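Local coordinates for protein copper-containing nitrite reductase (Thermus scotoductus, PDB 6HBE) that probably reduces nitrite to nitric oxide as a copper-containing homotrimer, taking its electrons from a cytochrome c, at residues 108-113 and 131-136; 156-161 and 202-207; 350-355 and 372-377; 376-381 and 408-413. All coordinates share one frame; numbering follows the deposited sequence.

Contact 1. Residues 108-113 and 131-136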
loop_
_atom_site.group_PDB
_atom_site.type_symbol
_atom_site.label_atom_id
_atom_site.label_comp_id
_atom_site.label_asym_id
_atom_site.label_seq_id
_atom_site.Cartn_x
_atom_site.Cartn_y
_atom_site.Cartn_z
ATOM N N PRO C 108 -21.470 0.265 -22.379
ATOM C CA PRO C 108 -22.014 1.135 -21.316
ATOM C C PRO C 108 -21.163 1.102 -20.042
ATOM O O PRO C 108 -20.564 0.056 -19.740
ATOM C CB PRO C 108 -23.409 0.563 -21.079
ATOM C CG PRO C 108 -23.343 -0.834 -21.511
ATOM C CD PRO C 108 -22.310 -0.924 -22.593
ATOM N N GLY C 109 -21.110 2.229 -19.319
ATOM C CA GLY C 109 -20.462 2.299 -18.001
ATOM C C GLY C 109 -19.795 3.616 -17.636
ATOM O O GLY C 109 -20.082 4.655 -18.241
ATOM N N VAL C 110 -18.881 3.552 -16.659
ATOM C CA VAL C 110 -18.161 4.714 -16.122
ATOM C C VAL C 110 -16.674 4.506 -16.414
ATOM O O VAL C 110 -16.068 3.535 -15.902
ATOM C CB VAL C 110 -18.409 4.861 -14.603
ATOM C CG1 VAL C 110 -17.585 6.027 -14.026
ATOM C CG2 VAL C 110 -19.901 5.088 -14.325
ATOM N N PHE C 111 -16.099 5.400 -17.230
ATOM C CA PHE C 111 -14.749 5.254 -17.779
ATOM C C PHE C 111 -13.831 6.406 -17.384
ATOM O O PHE C 111 -14.238 7.571 -17.371
ATOM C CB PHE C 111 -14.801 5.134 -19.297
ATOM C CG PHE C 111 -15.583 3.943 -19.769
ATOM C CD1 PHE C 111 -14.990 2.673 -19.793
ATOM C CD2 PHE C 111 -16.906 4.073 -20.138
ATOM C CE1 PHE C 111 -15.711 1.557 -20.184
ATOM C CE2 PHE C 111 -17.655 2.954 -20.532
ATOM C CZ PHE C 111 -17.058 1.700 -20.558
ATOM N N MET C 112 -12.570 6.084 -17.109
ATOM C CA MET C 112 -11.526 7.106 -16.910
ATOM C C MET C 112 -11.032 7.666 -18.255
ATOM O O MET C 112 -10.966 6.936 -19.261
ATOM C CB MET C 112 -10.325 6.489 -16.167
ATOM C CG MET C 112 -9.259 7.461 -15.613
ATOM S SD MET C 112 -8.069 6.526 -14.604
ATOM C CE MET C 112 -6.792 7.724 -14.256
ATOM N N TYR C 113 -10.633 8.942 -18.256
ATOM C CA TYR C 113 -9.747 9.484 -19.297
ATOM C C TYR C 113 -8.604 10.188 -18.581
ATOM O O TYR C 113 -8.758 10.576 -17.419
ATOM C CB TYR C 113 -10.499 10.412 -20.317
ATOM C CG TYR C 113 -10.925 11.775 -19.794
ATOM C CD1 TYR C 113 -9.987 12.818 -19.672
ATOM C CD2 TYR C 113 -12.250 12.042 -19.441
ATOM C CE1 TYR C 113 -10.357 14.063 -19.213
ATOM C CE2 TYR C 113 -12.620 13.305 -18.966
ATOM C CZ TYR C 113 -11.665 14.303 -18.851
ATOM O OH TYR C 113 -11.950 15.561 -18.360
ATOM N N PHE C 131 -6.744 14.057 -15.248
ATOM C CA PHE C 131 -7.703 12.946 -15.364
ATOM C C PHE C 131 -9.138 13.440 -15.249
ATOM O O PHE C 131 -9.355 14.551 -14.764
ATOM C CB PHE C 131 -7.447 11.872 -14.275
ATOM C CG PHE C 131 -7.191 12.444 -12.913
ATOM C CD1 PHE C 131 -8.231 12.966 -12.146
ATOM C CD2 PHE C 131 -5.913 12.496 -12.409
ATOM C CE1 PHE C 131 -7.988 13.528 -10.899
ATOM C CE2 PHE C 131 -5.661 13.043 -11.165
ATOM C CZ PHE C 131 -6.711 13.568 -10.404
ATOM N N GLY C 132 -10.089 12.611 -15.705
ATOM C CA GLY C 132 -11.519 12.865 -15.560
ATOM C C GLY C 132 -12.375 11.653 -15.890
ATOM O O GLY C 132 -11.846 10.545 -16.066
ATOM N N MET C 133 -13.693 11.857 -15.955
ATOM C CA MET C 133 -14.692 10.805 -16.206
ATOM C C MET C 133 -15.475 11.007 -17.513
ATOM O O MET C 133 -15.900 12.131 -17.823
ATOM C CB MET C 133 -15.702 10.777 -15.023
ATOM C CG MET C 133 -16.899 9.812 -15.114
ATOM S SD MET C 133 -18.156 10.018 -13.796
ATOM C CE MET C 133 -17.220 9.660 -12.292
ATOM N N ILE C 134 -15.732 9.901 -18.225
ATOM C CA ILE C 134 -16.726 9.847 -19.298
ATOM C C ILE C 134 -17.685 8.721 -18.974
ATOM O O ILE C 134 -17.251 7.588 -18.695
ATOM C CB ILE C 134 -16.156 9.731 -20.756
ATOM C CG1 ILE C 134 -17.307 9.525 -21.782
ATOM C CG2 ILE C 134 -15.159 8.600 -20.904
ATOM C CD1 ILE C 134 -16.903 9.756 -23.221
ATOM N N VAL C 135 -18.978 9.065 -18.952
ATOM C CA VAL C 135 -20.070 8.144 -18.701
ATOM C C VAL C 135 -20.806 7.816 -20.000
ATOM O O VAL C 135 -21.158 8.737 -20.773
ATOM C CB VAL C 135 -21.119 8.736 -17.719
ATOM C CG1 VAL C 135 -22.257 7.762 -17.471
ATOM C CG2 VAL C 135 -20.463 9.126 -16.395
ATOM N N VAL C 136 -21.058 6.529 -20.193
ATOM C CA VAL C 136 -21.858 5.975 -21.299
ATOM C C VAL C 136 -23.103 5.321 -20.718
ATOM O O VAL C 136 -23.055 4.227 -20.169
ATOM C CB VAL C 136 -21.047 4.966 -22.162
ATOM C CG1 VAL C 136 -21.871 4.466 -23.350
ATOM C CG2 VAL C 136 -19.762 5.590 -22.665
#
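Residues 109-113 and 131-136 are neighbouring antiparallel strands of the N-terminal cupredoxin sandwich; the first runs on into the copper ligands His114 and Cys115, and the second starts directly after the copper ligand Gln130. Six backbone hydrogen bonds join them through three hydrogen-bonded pairs, Gly109 with Val136, Phe111 with Ile134 and Tyr113 with Gly132. Their approach changes along the strands: Val136 N reaches Gly109 O at 2.9 Å nearly along the C=O axis, whereas Tyr113 N meets Gly132 O at 3.0 Å from 40° above the carbonyl plane. Weaker CA-H...O contacts supplement them, the shortest being Phe131 CA to Tyr113 O at 3.3 Å.

Apolar contacts occupy both faces. On the face of Val110 and Met112, Val110 CG1 lies anti to its backbone N and crosses Met133 obliquely, 4.0 Å from Met133 CG. The thioether chain then bends at its last torsion, which keeps Met133 CE 4.0 Å from the same Val110 CG1. Met112 extends instead toward the copper held by His80 and His114, and packs on His267 of a neighbouring subunit. On the other face Phe111 CB touches Ile134 CG2 at 3.8 Å, and its ring slants past Val136 CG2.

The remaining interaction is CH-pi. Tyr113 takes the crowded position between its backbone N and carbonyl carbon (chi1 72°), which lays the ring across the partner strand while its hydroxyl bonds to Pro53 O. Beneath one face sits Gly132 CA, 3.8 Å from the Tyr113 ring centroid and 21° off the ring normal.

Contact 2. Residues 156-161 and 202-207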
loop_
_atom_site.group_PDB
_atom_site.type_symbol
_atom_site.label_atom_id
_atom_site.label_comp_id
_atom_site.label_asym_id
_atom_site.label_seq_id
_atom_site.Cartn_x
_atom_site.Cartn_y
_atom_site.Cartn_z
ATOM N N LEU C 156 -25.427 11.520 -8.655
ATOM C CA LEU C 156 -24.226 12.015 -8.011
ATOM C C LEU C 156 -23.046 11.363 -8.757
ATOM O O LEU C 156 -22.983 10.136 -8.826
ATOM C CB LEU C 156 -24.196 11.601 -6.552
ATOM C CG LEU C 156 -25.363 12.049 -5.654
ATOM C CD1 LEU C 156 -25.134 11.529 -4.251
ATOM C CD2 LEU C 156 -25.491 13.568 -5.618
ATOM N N TYR C 157 -22.164 12.188 -9.311
ATOM C CA TYR C 157 -20.959 11.738 -10.033
ATOM C C TYR C 157 -19.735 12.085 -9.187
ATOM O O TYR C 157 -19.500 13.278 -8.864
ATOM C CB TYR C 157 -20.892 12.383 -11.411
ATOM C CG TYR C 157 -22.075 12.107 -12.352
ATOM C CD1 TYR C 157 -23.186 12.960 -12.375
ATOM C CD2 TYR C 157 -22.036 11.095 -13.282
ATOM C CE1 TYR C 157 -24.239 12.776 -13.260
ATOM C CE2 TYR C 157 -23.075 10.905 -14.183
ATOM C CZ TYR C 157 -24.193 11.759 -14.154
ATOM O OH TYR C 157 -25.256 11.593 -15.024
ATOM N N ILE C 158 -18.966 11.053 -8.806
ATOM C CA ILE C 158 -17.865 11.212 -7.839
ATOM C C ILE C 158 -16.543 10.579 -8.344
ATOM O O ILE C 158 -16.522 9.393 -8.660
ATOM C CB ILE C 158 -18.220 10.494 -6.497
ATOM C CG1 ILE C 158 -19.538 11.017 -5.886
ATOM C CG2 ILE C 158 -17.082 10.651 -5.479
ATOM C CD1 ILE C 158 -19.399 12.363 -5.215
ATOM N N ILE C 159 -15.458 11.351 -8.345
ATOM C CA ILE C 159 -14.096 10.812 -8.530
ATOM C C ILE C 159 -13.364 10.885 -7.212
ATOM O O ILE C 159 -13.434 11.919 -6.536
ATOM C CB ILE C 159 -13.304 11.578 -9.615
ATOM C CG1 ILE C 159 -13.753 11.093 -11.003
ATOM C CG2 ILE C 159 -11.799 11.413 -9.452
ATOM C CD1 ILE C 159 -13.248 11.922 -12.179
ATOM N N GLN C 160 -12.693 9.787 -6.862
ATOM C CA GLN C 160 -11.677 9.768 -5.829
ATOM C C GLN C 160 -10.291 9.870 -6.438
ATOM O O GLN C 160 -9.983 9.117 -7.349
ATOM C CB GLN C 160 -11.785 8.487 -4.970
ATOM C CG GLN C 160 -10.812 8.493 -3.789
ATOM C CD GLN C 160 -10.936 7.253 -2.899
ATOM O OE1 GLN C 160 -12.045 6.837 -2.501
ATOM N NE2 GLN C 160 -9.791 6.631 -2.607
ATOM N N SER C 161 -9.428 10.721 -5.881
ATOM C CA SER C 161 -8.069 10.897 -6.421
ATOM C C SER C 161 -7.104 11.342 -5.328
ATOM O O SER C 161 -7.522 11.858 -4.284
ATOM C CB SER C 161 -8.058 11.912 -7.585
ATOM O OG SER C 161 -8.330 13.241 -7.147
ATOM N N ILE C 202 -25.434 6.701 -8.063
ATOM C CA ILE C 202 -24.076 7.216 -7.817
ATOM C C ILE C 202 -23.193 6.619 -8.926
ATOM O O ILE C 202 -23.253 5.415 -9.196
ATOM C CB ILE C 202 -23.555 6.818 -6.411
ATOM C CG1 ILE C 202 -24.487 7.370 -5.312
ATOM C CG2 ILE C 202 -22.122 7.325 -6.177
ATOM C CD1 ILE C 202 -24.300 6.717 -3.958
ATOM N N TYR C 203 -22.427 7.467 -9.584
ATOM C CA TYR C 203 -21.464 7.068 -10.617
ATOM C C TYR C 203 -20.091 7.322 -9.978
ATOM O O TYR C 203 -19.707 8.484 -9.790
ATOM C CB TYR C 203 -21.666 7.911 -11.878
ATOM C CG TYR C 203 -23.032 7.756 -12.566
ATOM C CD1 TYR C 203 -24.173 8.409 -12.069
ATOM C CD2 TYR C 203 -23.167 7.001 -13.724
ATOM C CE1 TYR C 203 -25.411 8.289 -12.701
ATOM C CE2 TYR C 203 -24.403 6.861 -14.371
ATOM C CZ TYR C 203 -25.527 7.502 -13.842
ATOM O OH TYR C 203 -26.761 7.398 -14.459
ATOM N N PHE C 204 -19.370 6.245 -9.639
ATOM C CA PHE C 204 -18.111 6.345 -8.861
ATOM C C PHE C 204 -16.920 5.836 -9.664
ATOM O O PHE C 204 -16.966 4.708 -10.163
ATOM C CB PHE C 204 -18.231 5.522 -7.575
ATOM C CG PHE C 204 -16.950 5.480 -6.753
ATOM C CD1 PHE C 204 -16.388 6.646 -6.290
ATOM C CD2 PHE C 204 -16.363 4.273 -6.399
ATOM C CE1 PHE C 204 -15.230 6.636 -5.538
ATOM C CE2 PHE C 204 -15.215 4.255 -5.604
ATOM C CZ PHE C 204 -14.639 5.447 -5.205
ATOM N N LEU C 205 -15.848 6.640 -9.749
ATOM C CA LEU C 205 -14.601 6.228 -10.385
ATOM C C LEU C 205 -13.464 6.515 -9.426
ATOM O O LEU C 205 -13.279 7.661 -8.999
ATOM C CB LEU C 205 -14.390 6.996 -11.707
ATOM C CG LEU C 205 -13.027 6.889 -12.422
ATOM C CD1 LEU C 205 -12.750 5.495 -12.891
ATOM C CD2 LEU C 205 -12.894 7.848 -13.587
ATOM N N ASN C 206 -12.679 5.485 -9.107
ATOM C CA ASN C 206 -11.421 5.684 -8.329
ATOM C C ASN C 206 -10.309 5.842 -9.352
ATOM O O ASN C 206 -9.934 4.846 -9.993
ATOM C CB ASN C 206 -11.086 4.488 -7.392
ATOM C CG ASN C 206 -9.807 4.696 -6.597
ATOM O OD1 ASN C 206 -9.273 5.822 -6.509
ATOM N ND2 ASN C 206 -9.269 3.594 -6.019
ATOM N N VAL C 207 -9.750 7.037 -9.494
ATOM C CA VAL C 207 -8.638 7.207 -10.449
ATOM C C VAL C 207 -7.281 6.794 -9.827
ATOM O O VAL C 207 -6.310 6.602 -10.537
ATOM C CB VAL C 207 -8.491 8.621 -11.062
ATOM C CG1 VAL C 207 -9.772 9.110 -11.709
ATOM C CG2 VAL C 207 -7.945 9.629 -10.079
HETATM O O HOH W 1 -7.636 7.152 -4.565
#
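Tyr157 and Tyr203 extend side by side in the same direction, each with CG anti to its carbonyl carbon, and form an offset stack with centroids 4.5 Å apart and planes inclined by 19°. Tyr157 CE2 sits over one face of the partner ring, toward its rim, 3.5 Å from Tyr203 CD1. The Tyr203 hydroxyl is held by Glu137 and Arg201. Five backbone hydrogen bonds keep the two strands in parallel register within a sheet of the second cupredoxin domain, packed against strand 131-137 of the first; in one of them Tyr203 N meets Leu156 O at 2.8 Å, nearly along the C=O axis. On the opposite face Phe204 has CG anti to its backbone N, and its ring runs alongside the extended Gln160, with Phe204 CE1 4.0 Å from Gln160 CB and amide and ring planes 53° apart. Gln160 and Asn206 also point the same way, their amides turned by 43°. A water bridges them, accepting from Gln160 NE2 at 3.0 Å and donating to Asn206 OD1 at 2.9 Å. Ser213 binds Gln160 OE1, while Ala243 O and Leu211 O both receive Asn206 ND2. Farther along the pair, beyond Gln160, Val207 CG2 presses unusually tightly on Ser161 CB, at 3.4 Å.

Contact 3. Residues 350-355 and 372-377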
loop_
_atom_site.group_PDB
_atom_site.type_symbol
_atom_site.label_atom_id
_atom_site.label_comp_id
_atom_site.label_asym_id
_atom_site.label_seq_id
_atom_site.Cartn_x
_atom_site.Cartn_y
_atom_site.Cartn_z
ATOM N N THR C 350 23.561 11.717 -1.815
ATOM C CA THR C 350 22.724 11.327 -2.958
ATOM C C THR C 350 21.606 12.342 -3.285
ATOM O O THR C 350 20.855 12.769 -2.398
ATOM C CB THR C 350 22.102 9.938 -2.712
ATOM O OG1 THR C 350 23.144 8.969 -2.529
ATOM C CG2 THR C 350 21.273 9.483 -3.889
ATOM N N VAL C 351 21.481 12.700 -4.562
ATOM C CA VAL C 351 20.266 13.333 -5.061
ATOM C C VAL C 351 19.636 12.408 -6.088
ATOM O O VAL C 351 20.254 12.099 -7.106
ATOM C CB VAL C 351 20.520 14.733 -5.661
ATOM C CG1 VAL C 351 19.229 15.330 -6.236
ATOM C CG2 VAL C 351 21.077 15.650 -4.582
ATOM N N GLN C 352 18.408 11.953 -5.803
ATOM C CA GLN C 352 17.681 11.083 -6.738
ATOM C C GLN C 352 16.865 11.882 -7.729
ATOM O O GLN C 352 16.205 12.847 -7.351
ATOM C CB GLN C 352 16.719 10.158 -5.972
ATOM C CG GLN C 352 17.369 9.238 -4.975
ATOM C CD GLN C 352 16.371 8.278 -4.325
ATOM O OE1 GLN C 352 15.204 8.611 -4.154
ATOM N NE2 GLN C 352 16.829 7.097 -3.974
ATOM N N MET C 353 16.882 11.457 -8.991
ATOM C CA MET C 353 15.846 11.817 -9.954
ATOM C C MET C 353 14.806 10.687 -9.869
ATOM O O MET C 353 15.148 9.538 -10.068
ATOM C CB MET C 353 16.403 11.903 -11.376
ATOM C CG MET C 353 17.495 12.959 -11.558
ATOM S SD MET C 353 18.896 12.283 -12.475
ATOM C CE MET C 353 19.669 13.820 -13.045
ATOM N N VAL C 354 13.558 11.029 -9.537
ATOM C CA VAL C 354 12.521 10.017 -9.264
ATOM C C VAL C 354 11.118 10.617 -9.434
ATOM O O VAL C 354 10.809 11.663 -8.869
ATOM C CB VAL C 354 12.738 9.340 -7.875
ATOM C CG1 VAL C 354 12.809 10.339 -6.731
ATOM C CG2 VAL C 354 11.670 8.267 -7.576
ATOM N N GLY C 355 10.268 9.951 -10.227
ATOM C CA GLY C 355 8.929 10.484 -10.544
ATOM C C GLY C 355 8.936 11.898 -11.110
ATOM O O GLY C 355 8.126 12.731 -10.706
ATOM N N GLU C 372 26.282 12.914 -5.531
ATOM C CA GLU C 372 26.050 11.981 -6.625
ATOM C C GLU C 372 24.581 12.041 -7.032
ATOM O O GLU C 372 23.708 11.666 -6.231
ATOM C CB GLU C 372 26.417 10.545 -6.206
ATOM C CG GLU C 372 26.184 9.481 -7.290
ATOM C CD GLU C 372 26.664 8.091 -6.896
ATOM O OE1 GLU C 372 25.904 7.347 -6.217
ATOM O OE2 GLU C 372 27.806 7.724 -7.266
ATOM N N PHE C 373 24.324 12.502 -8.257
ATOM C CA PHE C 373 23.013 12.355 -8.902
ATOM C C PHE C 373 22.837 10.899 -9.370
ATOM O O PHE C 373 23.759 10.306 -9.986
ATOM C CB PHE C 373 22.854 13.290 -10.113
ATOM C CG PHE C 373 22.588 14.725 -9.752
ATOM C CD1 PHE C 373 21.295 15.172 -9.521
ATOM C CD2 PHE C 373 23.637 15.640 -9.623
ATOM C CE1 PHE C 373 21.038 16.500 -9.181
ATOM C CE2 PHE C 373 23.385 16.969 -9.278
ATOM C CZ PHE C 373 22.090 17.410 -9.055
ATOM N N VAL C 374 21.681 10.301 -9.058
ATOM C CA VAL C 374 21.354 8.948 -9.578
ATOM C C VAL C 374 19.942 8.960 -10.149
ATOM O O VAL C 374 19.043 9.516 -9.533
ATOM C CB VAL C 374 21.529 7.842 -8.481
ATOM C CG1 VAL C 374 20.631 8.079 -7.263
ATOM C CG2 VAL C 374 21.256 6.455 -9.058
ATOM N N ASN C 375 19.741 8.369 -11.325
ATOM C CA ASN C 375 18.418 8.307 -11.913
ATOM C C ASN C 375 17.697 7.027 -11.474
ATOM O O ASN C 375 18.045 5.939 -11.919
ATOM C CB ASN C 375 18.442 8.421 -13.447
ATOM C CG ASN C 375 17.052 8.651 -14.039
ATOM O OD1 ASN C 375 16.047 8.723 -13.311
ATOM N ND2 ASN C 375 16.974 8.748 -15.349
ATOM N N GLU C 376 16.686 7.190 -10.622
ATOM C CA GLU C 376 15.851 6.059 -10.165
ATOM C C GLU C 376 14.642 5.810 -11.085
ATOM O O GLU C 376 14.034 4.734 -11.011
ATOM C CB GLU C 376 15.385 6.259 -8.712
ATOM C CG GLU C 376 16.439 6.036 -7.633
ATOM C CD GLU C 376 17.087 4.627 -7.621
ATOM O OE1 GLU C 376 16.570 3.630 -8.206
ATOM O OE2 GLU C 376 18.161 4.481 -6.997
ATOM N N ASP C 377 14.295 6.742 -11.978
ATOM C CA ASP C 377 13.234 6.437 -12.952
ATOM C C ASP C 377 13.747 5.315 -13.853
ATOM O O ASP C 377 14.954 5.239 -14.135
ATOM C CB ASP C 377 12.779 7.674 -13.752
ATOM C CG ASP C 377 11.710 8.520 -13.022
ATOM O OD1 ASP C 377 10.931 7.979 -12.186
ATOM O OD2 ASP C 377 11.638 9.747 -13.286
HETATM O O HOH W 2 19.200 5.783 -5.042
#
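Val351, Met353 and Phe373 form an apolar cluster on one face of this parallel strand pair. Val351 CG1 lies alongside the ring, 3.6 Å from Phe373 CE1, and Met353, bent at its second torsion, crosses the same ring at about a right angle. On the other face Thr350 CG2 meets Val374 CG1 at 3.7 Å. Three backbone bonds set this register, among them Met353 N to Val374 O at 3.0 Å. Where the strands end, Met353 O takes the N-H of Glu376 at 2.9 Å, nearly along its C=O axis, and a long, weak bond from Asp377 N. Asn375 OD1 also accepts from Asp377 N, closing an Asx turn that bends the chain out of the sheet. The turned-back Asp377 OD1 receives Gly355 N at 2.9 Å, from 29° above the carboxylate plane. A water links the flank, accepting from Gln352 NE2 at 2.9 Å and donating to Glu376 OE2 at 2.6 Å. Farther out, Arg168 binds Gln352 OE1, and Arg309 of a neighbouring subunit makes a salt bridge with Glu376. Asp377 OD2 bonds to His390 NE2, so that this carboxylate is a second-shell partner of a copper ligand in a C-terminal cupredoxin domain, whose His390, Cys428, His431 and Met434 form a type 1 copper site.

Contact 4. Residues 376-381 and 408-413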
loop_
_atom_site.group_PDB
_atom_site.type_symbol
_atom_site.label_atom_id
_atom_site.label_comp_id
_atom_site.label_asym_id
_atom_site.label_seq_id
_atom_site.Cartn_x
_atom_site.Cartn_y
_atom_site.Cartn_z
ATOM N N GLU C 376 16.686 7.190 -10.622
ATOM C CA GLU C 376 15.851 6.059 -10.165
ATOM C C GLU C 376 14.642 5.810 -11.085
ATOM O O GLU C 376 14.034 4.734 -11.011
ATOM C CB GLU C 376 15.385 6.259 -8.712
ATOM C CG GLU C 376 16.439 6.036 -7.633
ATOM C CD GLU C 376 17.087 4.627 -7.621
ATOM O OE1 GLU C 376 16.570 3.630 -8.206
ATOM O OE2 GLU C 376 18.161 4.481 -6.997
ATOM N N ASP C 377 14.295 6.742 -11.978
ATOM C CA ASP C 377 13.234 6.437 -12.952
ATOM C C ASP C 377 13.747 5.315 -13.853
ATOM O O ASP C 377 14.954 5.239 -14.135
ATOM C CB ASP C 377 12.779 7.674 -13.752
ATOM C CG ASP C 377 11.710 8.520 -13.022
ATOM O OD1 ASP C 377 10.931 7.979 -12.186
ATOM O OD2 ASP C 377 11.638 9.747 -13.286
ATOM N N VAL C 378 12.834 4.424 -14.259
ATOM C CA VAL C 378 13.164 3.142 -14.878
ATOM C C VAL C 378 13.011 3.147 -16.410
ATOM O O VAL C 378 13.843 2.543 -17.088
ATOM C CB VAL C 378 12.319 1.989 -14.245
ATOM C CG1 VAL C 378 12.843 0.612 -14.665
ATOM C CG2 VAL C 378 12.381 2.088 -12.736
ATOM N N PHE C 379 11.977 3.818 -16.940
ATOM C CA PHE C 379 11.713 3.891 -18.391
ATOM C C PHE C 379 12.616 4.961 -19.041
ATOM O O PHE C 379 12.340 6.153 -18.945
ATOM C CB PHE C 379 10.236 4.220 -18.652
ATOM C CG PHE C 379 9.805 4.087 -20.100
ATOM C CD1 PHE C 379 10.023 5.109 -21.016
ATOM C CD2 PHE C 379 9.111 2.975 -20.518
ATOM C CE1 PHE C 379 9.598 4.993 -22.330
ATOM C CE2 PHE C 379 8.658 2.855 -21.825
ATOM C CZ PHE C 379 8.906 3.865 -22.742
ATOM N N ASP C 380 13.701 4.536 -19.687
ATOM C CA ASP C 380 14.700 5.490 -20.249
ATOM C C ASP C 380 14.751 5.448 -21.796
ATOM O O ASP C 380 15.729 5.852 -22.431
ATOM C CB ASP C 380 16.072 5.280 -19.564
ATOM C CG ASP C 380 16.629 3.863 -19.746
ATOM O OD1 ASP C 380 16.142 3.101 -20.640
ATOM O OD2 ASP C 380 17.549 3.498 -18.979
ATOM N N LEU C 381 13.660 5.011 -22.399
ATOM C CA LEU C 381 13.492 4.989 -23.847
ATOM C C LEU C 381 12.773 6.260 -24.354
ATOM O O LEU C 381 12.402 7.140 -23.558
ATOM C CB LEU C 381 12.686 3.757 -24.222
ATOM C CG LEU C 381 13.302 2.436 -23.772
ATOM C CD1 LEU C 381 12.287 1.314 -23.947
ATOM C CD2 LEU C 381 14.579 2.153 -24.569
ATOM N N LEU C 408 21.058 11.001 -17.950
ATOM C CA LEU C 408 21.248 9.707 -17.273
ATOM C C LEU C 408 20.059 8.783 -17.553
ATOM O O LEU C 408 18.889 9.201 -17.415
ATOM C CB LEU C 408 21.367 9.930 -15.779
ATOM C CG LEU C 408 22.497 10.854 -15.297
ATOM C CD1 LEU C 408 22.464 10.951 -13.778
ATOM C CD2 LEU C 408 23.866 10.347 -15.768
ATOM N N GLY C 409 20.375 7.564 -17.980
ATOM C CA GLY C 409 19.417 6.439 -18.036
ATOM C C GLY C 409 19.245 5.798 -16.645
ATOM O O GLY C 409 19.845 6.240 -15.646
ATOM N N HIS C 410 18.468 4.724 -16.574
ATOM C CA HIS C 410 18.160 4.120 -15.275
ATOM C C HIS C 410 19.395 3.602 -14.552
ATOM O O HIS C 410 20.188 2.877 -15.129
ATOM C CB HIS C 410 17.195 2.959 -15.410
ATOM C CG HIS C 410 16.944 2.283 -14.106
ATOM N ND1 HIS C 410 16.357 2.937 -13.044
ATOM C CD2 HIS C 410 17.284 1.054 -13.652
ATOM C CE1 HIS C 410 16.305 2.119 -12.006
ATOM N NE2 HIS C 410 16.862 0.972 -12.349
ATOM N N GLY C 411 19.556 3.975 -13.297
ATOM C CA GLY C 411 20.664 3.495 -12.506
ATOM C C GLY C 411 22.020 4.078 -12.886
ATOM O O GLY C 411 23.033 3.606 -12.329
ATOM N N GLU C 412 22.052 5.061 -13.810
ATOM C CA GLU C 412 23.307 5.782 -14.151
ATOM C C GLU C 412 23.519 6.895 -13.163
ATOM O O GLU C 412 22.560 7.390 -12.558
ATOM C CB GLU C 412 23.318 6.293 -15.589
ATOM C CG GLU C 412 23.310 5.144 -16.586
ATOM C CD GLU C 412 23.394 5.563 -18.045
ATOM O OE1 GLU C 412 23.046 6.704 -18.396
ATOM O OE2 GLU C 412 23.772 4.706 -18.870
ATOM N N ARG C 413 24.782 7.287 -12.977
ATOM C CA ARG C 413 25.189 8.177 -11.874
ATOM C C ARG C 413 26.144 9.283 -12.358
ATOM O O ARG C 413 26.901 9.077 -13.297
ATOM C CB ARG C 413 25.886 7.387 -10.759
ATOM C CG ARG C 413 25.056 6.251 -10.152
ATOM C CD ARG C 413 25.841 5.294 -9.262
ATOM N NE ARG C 413 24.943 4.208 -8.869
ATOM C CZ ARG C 413 24.125 4.208 -7.813
ATOM N NH1 ARG C 413 24.105 5.209 -6.930
ATOM N NH2 ARG C 413 23.324 3.157 -7.635
#
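Two loops of the C-terminal cupredoxin domain meet here, with 376-381 gripping a type II beta turn that spans Gly409 to Glu412. At the start Glu376 bends its end toward the imidazole, placing Glu376 OE1 4.1 Å from His410 CE1 with carboxylate and ring planes 74° apart. So near a carboxylate, the histidine may be somewhat easier to protonate.

Asp377 contributes its main chain: His410 ND1 donates to Asp377 O at 2.9 Å. The oxygen lies close to the ring plane, but the donor stands 56° above the carbonyl plane, away from its lone pairs. Val378 follows alongside the imidazole, over one face toward the rim, with Val378 CG2 4.0 Å from His410 CE1. The ring reaches this position because His410 CG is anti to its backbone N, and Tyr177 of a neighbouring subunit hydrogen-bonds the far nitrogen, NE2.

Asp380 returns to the turn. With CG in the crowded position between backbone N and carbonyl carbon, its OD2 presents the anti lone pair to His410 N at 2.9 Å, in a nearly straight bond of 174°. A calcium ion lies about 4 Å from the Asp380 side chain, at the subunit boundary where Asp36 of the neighbouring subunit packs on Val378 and His410. The turn itself closes through Glu412 N to Gly409 O at 3.1 Å, with Gly411 at positive phi, and Gly409 N returns a bond to Glu412 OE1 at 2.8 Å.

Overall arrangement
Contacts 1 and 2 are fully buried and face one another: their centres lie 9 Å apart, and the Val110, Met112 and Met133 face of contact 1 packs on the stacked and aliphatic face of contact 2, joining the first two cupredoxin domains. Contacts 3 and 4 sit about 33 to 35 Å away, centre to centre, in the C-terminal domain, and share Glu376 and Asp377. Contact 3 still has strand backbone bonds, whereas contact 4 relies on side-chain grips between irregular loops. Polar and charged groups are more prominent at this end, where a few residues are partly exposed. Contacts 1, 3 and 4 all touch a neighbouring subunit, unlike contact 2; contact 1 adjoins one copper site, contacts 3 and 4 another.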